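Local coordinates for GTP-binding protein REM 1 (Homo sapiens, PDB 2NZJ) that binds guanine nucleotides, here GDP, and as a Ras-family small GTPase of the Rad and Gem type probably acts as a molecular switch in signalling, at residues A3-V8 against G77-V82; Y81-S86 against V112-V117. One frame throughout, in Å; residues are numbered along the deposited sequence.

Overall arrangement
Both contacts join neighbouring parallel strands in the central mixed sheet of a Ras-type GTPase. Interaction 1 pairs strand 4-10 with strand 80-86. Interaction 2 pairs strand 80-86 with strand 114-119. Strand 80-86 is therefore the shared middle strand, and Y81 and V82 take part in both contacts. The two centres lie about 11 Å apart. Along the chain, 3-8 comes first, 77-82 overlaps 81-86, and 112-117 follows after helix 90-105. Helix 156-171 packs against side chains of both contacts. Interaction 2 lies nearer the centre of the chain and nearer the nucleotide, with the V84 side chain about 6 Å from GDP. The shared strand thus probably carries the sheet from a partly exposed end toward GDP.

Interaction 1. Residues A3-V8 against G77-V82; sequences ALYRVV and GGSAYV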
loop_
_atom_site.group_PDB
_atom_site.type_symbol
_atom_site.label_atom_id
_atom_site.label_comp_id
_atom_site.label_asym_id
_atom_site.label_seq_id
_atom_site.Cartn_x
_atom_site.Cartn_y
_atom_site.Cartn_z
ATOM N N ALA A 3 12.355 -14.245 -3.858
ATOM C CA ALA A 3 11.585 -14.419 -2.653
ATOM C C ALA A 3 10.139 -14.116 -3.008
ATOM O O ALA A 3 9.849 -13.624 -4.087
ATOM C CB ALA A 3 12.058 -13.492 -1.567
ATOM N N LEU A 4 9.234 -14.445 -2.103
ATOM C CA LEU A 4 7.843 -14.132 -2.279
ATOM C C LEU A 4 7.341 -13.492 -0.997
ATOM O O LEU A 4 7.644 -13.974 0.095
ATOM C CB LEU A 4 7.057 -15.396 -2.588
ATOM C CG LEU A 4 5.575 -15.227 -2.901
ATOM C CD1 LEU A 4 5.211 -15.975 -4.203
ATOM C CD2 LEU A 4 4.727 -15.693 -1.711
ATOM N N TYR A 5 6.593 -12.394 -1.144
ATOM C CA TYR A 5 6.024 -11.682 -0.011
ATOM C C TYR A 5 4.545 -11.321 -0.238
ATOM O O TYR A 5 4.135 -11.001 -1.343
ATOM C CB TYR A 5 6.804 -10.398 0.222
ATOM C CG TYR A 5 8.280 -10.565 0.454
ATOM C CD1 TYR A 5 9.206 -10.023 -0.437
ATOM C CD2 TYR A 5 8.761 -11.217 1.593
ATOM C CE1 TYR A 5 10.583 -10.141 -0.212
ATOM C CE2 TYR A 5 10.128 -11.357 1.831
ATOM C CZ TYR A 5 11.039 -10.806 0.927
ATOM O OH TYR A 5 12.402 -10.924 1.147
ATOM N N ARG A 6 3.771 -11.352 0.842
ATOM C CA ARG A 6 2.354 -10.992 0.822
ATOM C C ARG A 6 2.240 -9.536 1.269
ATOM O O ARG A 6 2.666 -9.171 2.373
ATOM C CB ARG A 6 1.557 -11.929 1.753
ATOM C CG ARG A 6 0.068 -11.684 1.842
ATOM C CD ARG A 6 -0.584 -12.669 2.827
ATOM N NE ARG A 6 -2.025 -12.410 3.016
ATOM C CZ ARG A 6 -3.027 -12.937 2.295
ATOM N NH1 ARG A 6 -2.794 -13.763 1.286
ATOM N NH2 ARG A 6 -4.297 -12.610 2.557
ATOM N N VAL A 7 1.708 -8.704 0.383
ATOM C CA VAL A 7 1.547 -7.282 0.626
ATOM C C VAL A 7 0.067 -6.977 0.707
ATOM O O VAL A 7 -0.681 -7.237 -0.237
ATOM C CB VAL A 7 2.120 -6.421 -0.527
ATOM C CG1 VAL A 7 1.864 -4.918 -0.256
ATOM C CG2 VAL A 7 3.608 -6.701 -0.721
ATOM N N VAL A 8 -0.362 -6.400 1.818
ATOM C CA VAL A 8 -1.780 -6.185 2.033
ATOM C C VAL A 8 -2.133 -4.693 1.865
ATOM O O VAL A 8 -1.495 -3.849 2.500
ATOM C CB VAL A 8 -2.207 -6.756 3.406
ATOM C CG1 VAL A 8 -3.683 -6.869 3.492
ATOM C CG2 VAL A 8 -1.596 -8.135 3.621
ATOM N N GLY A 77 -1.121 -11.703 8.767
ATOM C CA GLY A 77 -0.417 -12.493 7.764
ATOM C C GLY A 77 0.538 -11.702 6.880
ATOM O O GLY A 77 1.376 -12.292 6.201
ATOM N N GLY A 78 0.464 -10.377 6.901
ATOM C CA GLY A 78 1.129 -9.619 5.865
ATOM C C GLY A 78 2.634 -9.521 6.079
ATOM O O GLY A 78 3.106 -9.385 7.213
ATOM N N SER A 79 3.387 -9.601 4.983
ATOM C CA SER A 79 4.819 -9.305 5.007
ATOM C C SER A 79 5.036 -7.805 5.030
ATOM O O SER A 79 6.028 -7.330 5.565
ATOM C CB SER A 79 5.509 -9.899 3.780
ATOM O OG SER A 79 5.161 -11.257 3.612
ATOM N N ALA A 80 4.105 -7.076 4.429
ATOM C CA ALA A 80 4.110 -5.609 4.394
ATOM C C ALA A 80 2.680 -5.104 4.257
ATOM O O ALA A 80 1.816 -5.801 3.715
ATOM C CB ALA A 80 4.954 -5.106 3.225
ATOM N N TYR A 81 2.429 -3.894 4.743
ATOM C CA TYR A 81 1.115 -3.278 4.625
ATOM C C TYR A 81 1.225 -1.920 3.954
ATOM O O TYR A 81 2.087 -1.117 4.329
ATOM C CB TYR A 81 0.492 -3.135 6.007
ATOM C CG TYR A 81 0.108 -4.459 6.595
ATOM C CD1 TYR A 81 0.967 -5.154 7.439
ATOM C CD2 TYR A 81 -1.118 -5.031 6.288
ATOM C CE1 TYR A 81 0.600 -6.374 7.962
ATOM C CE2 TYR A 81 -1.479 -6.236 6.790
ATOM C CZ TYR A 81 -0.637 -6.902 7.627
ATOM O OH TYR A 81 -1.061 -8.105 8.108
ATOM N N VAL A 82 0.363 -1.691 2.959
ATOM C CA VAL A 82 0.233 -0.392 2.290
ATOM C C VAL A 82 -1.110 0.237 2.675
ATOM O O VAL A 82 -2.158 -0.205 2.229
ATOM C CB VAL A 82 0.357 -0.517 0.764
ATOM C CG1 VAL A 82 0.188 0.815 0.080
ATOM C CG2 VAL A 82 1.682 -1.085 0.436
#
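V8 packs against the ring of Y81 where two parallel strands meet in the central sheet of the Ras-type P-loop NTPase fold. The strands run at 27° to each other, with V7 beside A80 and V8 beside Y81. This is the tight end of the contact. The V8 and Y81 side chains lie side by side and point the same way. V8 CB is 3.5 Å from Y81 CE2, and V8 CG2 reaches the same ring atom and G78 CA. On the other side of the sheet, V7 CG1 meets V82 CG2 at 3.9 Å. That side is closed by helix 156-171, where V7 touches V163 and A80 touches L167. Two backbone bonds hold the strands here. V8 N donates to A80 O, and V82 N donates to V8 O.

The side-chain packing is looser at the other end, where R6 and G77 are exposed to solvent; the backbone bonds there are not loose. R6 has an extended side chain from CG to NE, which passes beside G77. Its CD comes within 3.9 Å of G77 O. Y5 offers its CB to S79 CB, and S79 OG lies at the edge of the Y5 ring.

S79 adds bonds just ahead of the V7 and A80 pair. R6 O is gripped by two amides. S79 N binds it at 2.7 Å. A80 N, which belongs to the regular pairing, binds it at a longer 3.3 Å. The S79 side chain turns its hydroxyl back toward the first strand, with OG anti to the carbonyl carbon (chi1 -50°). There R6 N donates to S79 OG at 3.1 Å, with an N-H...O angle of 153°.

Interaction 2. Residues Y81-S86 against V112-V117; sequences YVIVYS and VPIILV
Y81 to V84 pair in parallel register with I114 to V117, and the two strands run only 12° apart. Five backbone bonds join them, from Y81 N to P113 O at one end to Y85 N to V117 O at the other. The last bond is 2.8 Å long and lies nearly along the C=O axis.

V82, V84, I115 and V117 share one face of the sheet. V82 CG1 meets V117 CG2 at 3.5 Å. V84 and V117 lie side by side, with V84 CG2 4.1 Å from V117 CB. I115 and V117 also touch L159 of helix 156-171. V84 reaches V15 in the loop that matches a P-loop pattern, so this face leads toward the nucleotide. This is the buried middle of the central sheet of the small-GTPase (P-loop NTPase) fold. Helix 90-105 makes the right-handed beta-alpha-beta crossover between the two strands.

That helix packs on the face of Y81, I83, I114 and L116. I83 CD1 touches I114 CG2, and I83 CG2 lies 3.8 Å from L116 CD1. At the loop end, V112 CG2 approaches Y81 CD1 obliquely at 4.0 Å.

Y85 CG sits between its backbone N and carbonyl carbon (chi1 68°). This turns the ring across the neighbouring strand. Its CD1 comes 3.4 Å from V117 O. L116 CG lies at the ring edge, 3.9 Å from Y85 CE1, and the two side chains cross at about a right angle. The Y85 ring also meets F93, with the planes at about 60°. An alanine here would probably open a gap beside L116 and V117 O and take away the ring that F93 meets.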
loop_
_atom_site.group_PDB
_atom_site.type_symbol
_atom_site.label_atom_id
_atom_site.label_comp_id
_atom_site.label_asym_id
_atom_site.label_seq_id
_atom_site.Cartn_x
_atom_site.Cartn_y
_atom_site.Cartn_z
ATOM N N TYR A 81 2.429 -3.894 4.743
ATOM C CA TYR A 81 1.115 -3.278 4.625
ATOM C C TYR A 81 1.225 -1.920 3.954
ATOM O O TYR A 81 2.087 -1.117 4.329
ATOM C CB TYR A 81 0.492 -3.135 6.007
ATOM C CG TYR A 81 0.108 -4.459 6.595
ATOM C CD1 TYR A 81 0.967 -5.154 7.439
ATOM C CD2 TYR A 81 -1.118 -5.031 6.288
ATOM C CE1 TYR A 81 0.600 -6.374 7.962
ATOM C CE2 TYR A 81 -1.479 -6.236 6.790
ATOM C CZ TYR A 81 -0.637 -6.902 7.627
ATOM O OH TYR A 81 -1.061 -8.105 8.108
ATOM N N VAL A 82 0.363 -1.691 2.959
ATOM C CA VAL A 82 0.233 -0.392 2.290
ATOM C C VAL A 82 -1.110 0.237 2.675
ATOM O O VAL A 82 -2.158 -0.205 2.229
ATOM C CB VAL A 82 0.357 -0.517 0.764
ATOM C CG1 VAL A 82 0.188 0.815 0.080
ATOM C CG2 VAL A 82 1.682 -1.085 0.436
ATOM N N ILE A 83 -1.054 1.257 3.528
ATOM C CA ILE A 83 -2.234 2.001 3.963
ATOM C C ILE A 83 -2.420 3.190 3.039
ATOM O O ILE A 83 -1.631 4.124 3.073
ATOM C CB ILE A 83 -2.067 2.563 5.398
ATOM C CG1 ILE A 83 -1.980 1.444 6.429
ATOM C CG2 ILE A 83 -3.210 3.499 5.754
ATOM C CD1 ILE A 83 -1.416 1.887 7.792
ATOM N N VAL A 84 -3.473 3.156 2.228
ATOM C CA VAL A 84 -3.734 4.174 1.203
ATOM C C VAL A 84 -4.825 5.123 1.674
ATOM O O VAL A 84 -5.820 4.672 2.215
ATOM C CB VAL A 84 -4.209 3.514 -0.083
ATOM C CG1 VAL A 84 -4.555 4.559 -1.162
ATOM C CG2 VAL A 84 -3.159 2.498 -0.553
ATOM N N TYR A 85 -4.628 6.431 1.485
ATOM C CA TYR A 85 -5.709 7.431 1.613
ATOM C C TYR A 85 -5.703 8.322 0.358
ATOM O O TYR A 85 -4.774 8.261 -0.450
ATOM C CB TYR A 85 -5.587 8.245 2.930
ATOM C CG TYR A 85 -4.400 9.149 2.969
ATOM C CD1 TYR A 85 -3.169 8.681 3.365
ATOM C CD2 TYR A 85 -4.490 10.460 2.553
ATOM C CE1 TYR A 85 -2.060 9.476 3.364
ATOM C CE2 TYR A 85 -3.345 11.289 2.522
ATOM C CZ TYR A 85 -2.137 10.776 2.932
ATOM O OH TYR A 85 -1.011 11.573 2.967
ATOM N N SER A 86 -6.755 9.115 0.188
ATOM C CA SER A 86 -6.816 10.114 -0.872
ATOM C C SER A 86 -6.495 11.493 -0.329
ATOM O O SER A 86 -7.120 11.952 0.611
ATOM C CB SER A 86 -8.196 10.158 -1.497
ATOM O OG SER A 86 -8.254 11.195 -2.458
ATOM N N VAL A 112 7.447 -5.039 10.706
ATOM C CA VAL A 112 6.908 -5.218 9.343
ATOM C C VAL A 112 6.839 -3.859 8.642
ATOM O O VAL A 112 6.369 -2.880 9.248
ATOM C CB VAL A 112 5.509 -5.918 9.377
ATOM C CG1 VAL A 112 4.577 -5.249 10.413
ATOM C CG2 VAL A 112 4.859 -5.944 8.011
ATOM N N PRO A 113 7.340 -3.773 7.380
ATOM C CA PRO A 113 7.267 -2.493 6.637
ATOM C C PRO A 113 5.836 -2.043 6.479
ATOM O O PRO A 113 4.989 -2.859 6.136
ATOM C CB PRO A 113 7.854 -2.831 5.257
ATOM C CG PRO A 113 8.602 -4.098 5.445
ATOM C CD PRO A 113 7.997 -4.840 6.607
ATOM N N ILE A 114 5.585 -0.762 6.736
ATOM C CA ILE A 114 4.299 -0.125 6.509
ATOM C C ILE A 114 4.543 1.108 5.637
ATOM O O ILE A 114 5.387 1.937 5.955
ATOM C CB ILE A 114 3.646 0.270 7.861
ATOM C CG1 ILE A 114 3.635 -0.915 8.821
ATOM C CG2 ILE A 114 2.217 0.753 7.680
ATOM C CD1 ILE A 114 2.729 -0.721 10.039
ATOM N N ILE A 115 3.839 1.201 4.514
ATOM C CA ILE A 115 3.921 2.365 3.634
ATOM C C ILE A 115 2.611 3.121 3.733
ATOM O O ILE A 115 1.555 2.548 3.516
ATOM C CB ILE A 115 4.143 1.975 2.129
ATOM C CG1 ILE A 115 5.139 0.809 1.978
ATOM C CG2 ILE A 115 4.601 3.200 1.326
ATOM C CD1 ILE A 115 6.552 1.194 2.239
ATOM N N LEU A 116 2.691 4.399 4.071
ATOM C CA LEU A 116 1.531 5.302 4.032
ATOM C C LEU A 116 1.501 5.938 2.623
ATOM O O LEU A 116 2.483 6.537 2.179
ATOM C CB LEU A 116 1.633 6.363 5.145
ATOM C CG LEU A 116 0.414 7.263 5.365
ATOM C CD1 LEU A 116 -0.782 6.402 5.749
ATOM C CD2 LEU A 116 0.642 8.403 6.417
ATOM N N VAL A 117 0.400 5.754 1.903
ATOM C CA VAL A 117 0.307 6.241 0.539
ATOM C C VAL A 117 -0.773 7.282 0.405
ATOM O O VAL A 117 -1.947 7.020 0.723
ATOM C CB VAL A 117 -0.014 5.107 -0.475
ATOM C CG1 VAL A 117 -0.268 5.678 -1.855
ATOM C CG2 VAL A 117 1.097 4.122 -0.536
#